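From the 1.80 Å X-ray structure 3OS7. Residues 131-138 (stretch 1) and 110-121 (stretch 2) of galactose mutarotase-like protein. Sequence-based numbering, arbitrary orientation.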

ATOM      1  N   VAL A 131       4.634  -3.531 -16.504  1.00 15.33           N
ATOM      2  CA  VAL A 131       3.856  -2.316 -16.725  1.00 14.70           C
ATOM      3  C   VAL A 131       4.308  -1.256 -15.735  1.00 15.54           C
ATOM      4  O   VAL A 131       4.380  -1.499 -14.516  1.00 13.98           O
ATOM      5  CB  VAL A 131       2.382  -2.573 -16.557  1.00 15.47           C
ATOM      6  CG1 VAL A 131       1.607  -1.251 -16.637  1.00 14.25           C
ATOM      7  CG2 VAL A 131       1.866  -3.561 -17.597  1.00 17.07           C
ATOM      8  N   GLU A 132       4.634  -0.080 -16.242  1.00 14.68           N
ATOM      9  CA  GLU A 132       5.067   1.032 -15.397  1.00 14.08           C
ATOM     10  C   GLU A 132       4.190   2.237 -15.641  1.00 16.48           C
ATOM     11  O   GLU A 132       3.869   2.555 -16.798  1.00 17.87           O
ATOM     12  CB  GLU A 132       6.533   1.415 -15.685  1.00 14.70           C
ATOM     13  CG  GLU A 132       7.513   0.259 -15.533  1.00 21.94           C
ATOM     14  CD  GLU A 132       8.986   0.692 -15.604  1.00 27.80           C
ATOM     15  OE1 GLU A 132       9.269   1.749 -16.200  1.00 23.84           O
ATOM     16  OE2 GLU A 132       9.846  -0.029 -15.048  1.00 19.35           O
ATOM     17  N   VAL A 133       3.827   2.918 -14.560  1.00 16.95           N
ATOM     18  CA  VAL A 133       3.037   4.142 -14.625  1.00 15.93           C
ATOM     19  C   VAL A 133       3.800   5.207 -13.879  1.00 16.11           C
ATOM     20  O   VAL A 133       4.544   4.911 -12.950  1.00 14.83           O
ATOM     21  CB  VAL A 133       1.595   3.991 -14.019  1.00 15.62           C
ATOM     22  CG1 VAL A 133       0.749   3.068 -14.908  1.00 17.37           C
ATOM     23  CG2 VAL A 133       1.647   3.495 -12.533  1.00 15.34           C
ATOM     24  N   VAL A 134       3.645   6.445 -14.304  1.00 14.18           N
ATOM     25  CA  VAL A 134       4.263   7.561 -13.619  1.00 14.15           C
ATOM     26  C   VAL A 134       3.273   8.670 -13.323  1.00 15.52           C
ATOM     27  O   VAL A 134       2.234   8.809 -13.987  1.00 15.08           O
ATOM     28  CB  VAL A 134       5.434   8.171 -14.426  1.00 16.25           C
ATOM     29  CG1 VAL A 134       6.565   7.157 -14.594  1.00 16.04           C
ATOM     30  CG2 VAL A 134       4.960   8.695 -15.762  1.00 20.38           C
ATOM     31  N   PHE A 135       3.591   9.420 -12.285  1.00 15.25           N
ATOM     32  CA  PHE A 135       2.874  10.627 -11.931  1.00 15.57           C
ATOM     33  C   PHE A 135       3.860  11.780 -11.902  1.00 17.26           C
ATOM     34  O   PHE A 135       4.796  11.774 -11.105  1.00 17.25           O
ATOM     35  CB  PHE A 135       2.258  10.514 -10.545  1.00 16.12           C
ATOM     36  CG  PHE A 135       1.490  11.750 -10.159  1.00 13.77           C
ATOM     37  CD1 PHE A 135       0.264  12.020 -10.734  1.00 22.22           C
ATOM     38  CD2 PHE A 135       2.015  12.660  -9.303  1.00 16.08           C
ATOM     39  CE1 PHE A 135      -0.421  13.164 -10.421  1.00 22.61           C
ATOM     40  CE2 PHE A 135       1.342  13.827  -8.990  1.00 16.89           C
ATOM     41  CZ  PHE A 135       0.130  14.076  -9.538  1.00 21.35           C
ATOM     42  N   ASP A 136       3.629  12.758 -12.765  1.00 15.30           N
ATOM     43  CA  ASP A 136       4.472  13.949 -12.867  1.00 15.97           C
ATOM     44  C   ASP A 136       3.811  15.117 -12.148  1.00 18.55           C
ATOM     45  O   ASP A 136       2.721  15.572 -12.522  1.00 20.19           O
ATOM     46  CB  ASP A 136       4.695  14.299 -14.326  1.00 19.78           C
ATOM     47  CG  ASP A 136       5.377  13.177 -15.106  1.00 25.79           C
ATOM     48  OD1 ASP A 136       6.491  12.773 -14.702  1.00 29.05           O
ATOM     49  OD2 ASP A 136       4.799  12.704 -16.119  1.00 34.26           O
ATOM     50  N   PHE A 137       4.445  15.576 -11.076  1.00 16.78           N
ATOM     51  CA  PHE A 137       3.926  16.678 -10.290  1.00 17.68           C
ATOM     52  C   PHE A 137       4.706  17.923 -10.695  1.00 19.00           C
ATOM     53  O   PHE A 137       5.909  18.018 -10.431  1.00 17.55           O
ATOM     54  CB  PHE A 137       4.082  16.396  -8.800  1.00 16.71           C
ATOM     55  CG  PHE A 137       3.430  17.433  -7.902  1.00 17.85           C
ATOM     56  CD1 PHE A 137       2.047  17.510  -7.781  1.00 18.24           C
ATOM     57  CD2 PHE A 137       4.197  18.283  -7.123  1.00 16.35           C
ATOM     58  CE1 PHE A 137       1.465  18.428  -6.939  1.00 17.02           C
ATOM     59  CE2 PHE A 137       3.609  19.205  -6.287  1.00 16.08           C
ATOM     60  CZ  PHE A 137       2.257  19.279  -6.176  1.00 17.19           C
ATOM     61  N   THR A 138       4.021  18.857 -11.341  1.00 21.44           N
ATOM     62  CA  THR A 138       4.646  20.059 -11.873  1.00 23.48           C
ATOM     63  C   THR A 138       4.183  21.320 -11.170  1.00 23.57           C
ATOM     64  O   THR A 138       3.240  21.319 -10.391  1.00 19.61           O
ATOM     65  CB  THR A 138       4.342  20.248 -13.381  1.00 24.95           C
ATOM     66  OG1 THR A 138       2.992  20.666 -13.539  1.00 28.90           O
ATOM     67  CG2 THR A 138       4.573  18.967 -14.157  1.00 25.20           C
TER
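Stretch 2 110-121: GFIKNSKWTVHK

Stretch 2 lies on stretch 1 as a short antiparallel β-ladder broken by a bulge, extended by a loop that packs aromatic and aliphatic side chains against the end of the strand. Stretch 1 is strand from Val131 to Phe137; in stretch 2, Thr118 to Lys121 are strand, and the residues before it run irregularly, Ile112 to Asn114 with helical φ/ψ. The strand axes approach to 4.4 Å, with their N-to-C directions at 131°, antiparallel but strongly twisted.

Val134 and Thr118 form a reciprocal pair: Thr118 N donates to Val134 O and Val134 N to Thr118 O, both at 2.9 Å. Next, Val133 faces Val119 as the non-hydrogen-bonded pair. The bulge follows, where Glu132 O accepts from both His120 N (2.7 Å) and Lys121 N (3.3 Å), while Glu132 N donates to Lys121 O (2.9 Å). The helical-type φ/ψ of His120, -104/-38, accommodates the extra residue.

Glu132, Val134, Thr118 and Lys121 share one face of the sheet. Glu132 OE1 lies 4.3 Å from Lys121 NZ, too far for a salt bridge, but a water accepts from Lys121 NZ and donates to Glu132 OE2. A second water links Thr118 OG1 to Asp136 OD2, each at 2.6 Å, suiting polar groups at an exposed margin. On the other face, branched Val133 places CG2 3.6 Å from Trp117 CE3.

Beyond the ladder, Phe135 is the residue most covered by the other stretch, losing 108 Å² to it. Its CB sits over the six-membered ring of Trp117, a CH-π contact with CB 3.6 Å from the centroid, and its long flat side chain reaches the loop: CE2 is 3.8 Å from Ile112 CG2, and CZ is 4.1 Å from Phe111 CE1. Trp117 NE1 donates to Ile112 O (3.0 Å), tying the indole to the loop. Farther along, Phe137 CE1 meets Phe111 CZ at 3.5 Å, the two rings inclined at 35°.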

ATOM      1  N   GLY A 110      -2.722  11.798   1.235  1.00 13.65           N
ATOM      2  CA  GLY A 110      -2.284  12.433  -0.007  1.00 13.63           C
ATOM      3  C   GLY A 110      -3.278  12.373  -1.170  1.00 14.29           C
ATOM      4  O   GLY A 110      -4.375  11.841  -1.048  1.00 15.38           O
ATOM      5  N   PHE A 111      -2.880  12.914  -2.308  1.00 12.43           N
ATOM      6  CA  PHE A 111      -3.772  13.028  -3.473  1.00 17.07           C
ATOM      7  C   PHE A 111      -3.339  12.147  -4.641  1.00 15.78           C
ATOM      8  O   PHE A 111      -4.099  11.990  -5.597  1.00 16.93           O
ATOM      9  CB  PHE A 111      -3.855  14.493  -3.961  1.00 17.17           C
ATOM     10  CG  PHE A 111      -2.523  15.085  -4.268  1.00 19.04           C
ATOM     11  CD1 PHE A 111      -1.930  14.896  -5.505  1.00 20.77           C
ATOM     12  CD2 PHE A 111      -1.832  15.799  -3.306  1.00 19.60           C
ATOM     13  CE1 PHE A 111      -0.665  15.400  -5.771  1.00 22.79           C
ATOM     14  CE2 PHE A 111      -0.571  16.289  -3.549  1.00 22.11           C
ATOM     15  CZ  PHE A 111       0.022  16.104  -4.799  1.00 22.98           C
ATOM     16  N   ILE A 112      -2.138  11.580  -4.602  1.00 15.33           N
ATOM     17  CA  ILE A 112      -1.659  10.870  -5.778  1.00 14.43           C
ATOM     18  C   ILE A 112      -2.490   9.605  -6.025  1.00 13.25           C
ATOM     19  O   ILE A 112      -2.643   9.185  -7.146  1.00 15.16           O
ATOM     20  CB  ILE A 112      -0.114  10.572  -5.783  1.00 16.78           C
ATOM     21  CG1 ILE A 112       0.297   9.644  -4.655  1.00 17.63           C
ATOM     22  CG2 ILE A 112       0.704  11.894  -5.760  1.00 18.42           C
ATOM     23  CD1 ILE A 112       1.810   9.312  -4.703  1.00 18.03           C
ATOM     24  N   LYS A 113      -3.091   9.054  -4.978  1.00 13.24           N
ATOM     25  CA  LYS A 113      -3.991   7.904  -5.118  1.00 12.84           C
ATOM     26  C   LYS A 113      -5.273   8.243  -5.893  1.00 14.80           C
ATOM     27  O   LYS A 113      -5.931   7.346  -6.393  1.00 17.03           O
ATOM     28  CB  LYS A 113      -4.413   7.348  -3.751  1.00 12.92           C
ATOM     29  CG  LYS A 113      -5.215   8.305  -2.879  1.00 15.96           C
ATOM     30  CD  LYS A 113      -5.441   7.718  -1.451  1.00 14.48           C
ATOM     31  CE  LYS A 113      -6.529   8.434  -0.749  1.00 17.50           C
ATOM     32  NZ  LYS A 113      -6.429   9.895  -0.825  1.00 23.16           N
ATOM     33  N   ASN A 114      -5.640   9.524  -5.912  1.00 14.54           N
ATOM     34  CA  ASN A 114      -6.867   9.979  -6.609  1.00 17.23           C
ATOM     35  C   ASN A 114      -6.583  10.545  -7.991  1.00 19.36           C
ATOM     36  O   ASN A 114      -7.505  10.897  -8.721  1.00 21.04           O
ATOM     37  CB  ASN A 114      -7.560  11.082  -5.800  1.00 18.99           C
ATOM     38  CG  ASN A 114      -7.834  10.694  -4.345  1.00 23.55           C
ATOM     39  OD1 ASN A 114      -7.048  11.020  -3.466  1.00 22.78           O
ATOM     40  ND2 ASN A 114      -8.961  10.027  -4.089  1.00 26.20           N
ATOM     41  N   SER A 115      -5.313  10.658  -8.348  1.00 17.49           N
ATOM     42  CA  SER A 115      -4.882  11.462  -9.500  1.00 18.63           C
ATOM     43  C   SER A 115      -4.609  10.627 -10.731  1.00 16.24           C
ATOM     44  O   SER A 115      -4.496   9.413 -10.649  1.00 13.45           O
ATOM     45  CB  SER A 115      -3.637  12.254  -9.111  1.00 20.68           C
ATOM     46  OG  SER A 115      -3.997  13.200  -8.135  1.00 23.61           O
ATOM     47  N   LYS A 116      -4.531  11.277 -11.889  1.00 16.36           N
ATOM     48  CA  LYS A 116      -4.256  10.558 -13.138  1.00 16.20           C
ATOM     49  C   LYS A 116      -2.773  10.311 -13.306  1.00 17.29           C
ATOM     50  O   LYS A 116      -1.979  11.229 -13.205  1.00 20.16           O
ATOM     51  CB  LYS A 116      -4.736  11.346 -14.354  1.00 18.14           C
ATOM     52  CG  LYS A 116      -6.222  11.607 -14.371  1.00 28.20           C
ATOM     53  CD  LYS A 116      -6.668  12.091 -15.768  1.00 36.39           C
ATOM     54  CE  LYS A 116      -8.033  12.745 -15.679  1.00 45.25           C
ATOM     55  NZ  LYS A 116      -8.601  13.016 -17.038  1.00 58.70           N
ATOM     56  N   TRP A 117      -2.419   9.054 -13.543  1.00 16.44           N
ATOM     57  CA  TRP A 117      -1.081   8.661 -13.863  1.00 15.30           C
ATOM     58  C   TRP A 117      -1.044   8.328 -15.338  1.00 16.51           C
ATOM     59  O   TRP A 117      -2.096   8.077 -15.942  1.00 19.69           O
ATOM     60  CB  TRP A 117      -0.681   7.444 -13.039  1.00 14.15           C
ATOM     61  CG  TRP A 117      -0.529   7.691 -11.565  1.00 13.29           C
ATOM     62  CD1 TRP A 117      -1.472   8.226 -10.710  1.00 13.03           C
ATOM     63  CD2 TRP A 117       0.570   7.290 -10.729  1.00 12.06           C
ATOM     64  NE1 TRP A 117      -0.996   8.238  -9.429  1.00 13.36           N
ATOM     65  CE2 TRP A 117       0.252   7.670  -9.408  1.00 15.60           C
ATOM     66  CE3 TRP A 117       1.808   6.706 -10.979  1.00 14.79           C
ATOM     67  CZ2 TRP A 117       1.124   7.460  -8.335  1.00 12.76           C
ATOM     68  CZ3 TRP A 117       2.669   6.505  -9.926  1.00 15.22           C
ATOM     69  CH2 TRP A 117       2.326   6.886  -8.619  1.00 13.63           C
ATOM     70  N   THR A 118       0.149   8.330 -15.925  1.00 17.44           N
ATOM     71  CA  THR A 118       0.305   8.001 -17.335  1.00 19.72           C
ATOM     72  C   THR A 118       1.119   6.735 -17.488  1.00 18.74           C
ATOM     73  O   THR A 118       1.951   6.421 -16.638  1.00 18.66           O
ATOM     74  CB  THR A 118       0.919   9.143 -18.094  1.00 22.30           C
ATOM     75  OG1 THR A 118       2.182   9.458 -17.533  1.00 21.66           O
ATOM     76  CG2 THR A 118       0.003  10.382 -17.989  1.00 24.70           C
ATOM     77  N   VAL A 119       0.828   5.979 -18.534  1.00 18.81           N
ATOM     78  CA  VAL A 119       1.521   4.722 -18.784  1.00 18.62           C
ATOM     79  C   VAL A 119       2.901   5.057 -19.316  1.00 20.41           C
ATOM     80  O   VAL A 119       3.047   5.816 -20.278  1.00 19.35           O
ATOM     81  CB  VAL A 119       0.740   3.820 -19.752  1.00 21.88           C
ATOM     82  CG1 VAL A 119       1.547   2.585 -20.108  1.00 20.33           C
ATOM     83  CG2 VAL A 119      -0.583   3.418 -19.152  1.00 19.92           C
ATOM     84  N   HIS A 120       3.925   4.491 -18.686  1.00 17.15           N
ATOM     85  CA  HIS A 120       5.293   4.828 -19.005  1.00 19.82           C
ATOM     86  C   HIS A 120       5.951   3.727 -19.838  1.00 20.06           C
ATOM     87  O   HIS A 120       6.750   4.017 -20.742  1.00 19.88           O
ATOM     88  CB  HIS A 120       6.039   5.112 -17.694  1.00 18.87           C
ATOM     89  CG  HIS A 120       7.484   5.408 -17.865  1.00 23.21           C
ATOM     90  ND1 HIS A 120       7.942   6.610 -18.373  1.00 28.67           N
ATOM     91  CD2 HIS A 120       8.583   4.661 -17.599  1.00 23.25           C
ATOM     92  CE1 HIS A 120       9.265   6.586 -18.407  1.00 33.30           C
ATOM     93  NE2 HIS A 120       9.679   5.421 -17.931  1.00 28.84           N
ATOM     94  N   LYS A 121       5.639   2.471 -19.530  1.00 17.94           N
ATOM     95  CA  LYS A 121       6.235   1.317 -20.184  1.00 18.63           C
ATOM     96  C   LYS A 121       5.317   0.102 -20.143  1.00 20.39           C
ATOM     97  O   LYS A 121       4.613  -0.127 -19.158  1.00 18.83           O
ATOM     98  CB  LYS A 121       7.562   0.989 -19.519  1.00 22.33           C
ATOM     99  CG  LYS A 121       8.373  -0.089 -20.246  1.00 27.74           C
ATOM    100  CD  LYS A 121       9.639  -0.477 -19.514  1.00 33.78           C
ATOM    101  CE  LYS A 121      10.609   0.655 -19.380  1.00 40.31           C
ATOM    102  NZ  LYS A 121      11.976   0.115 -19.126  1.00 51.67           N
TER
HETATM  103  O   HOH W   1       2.384  11.764 -16.385  1.00 41.27           O
HETATM  104  O   HOH W   2      11.903  -0.685 -16.344  1.00 36.30           O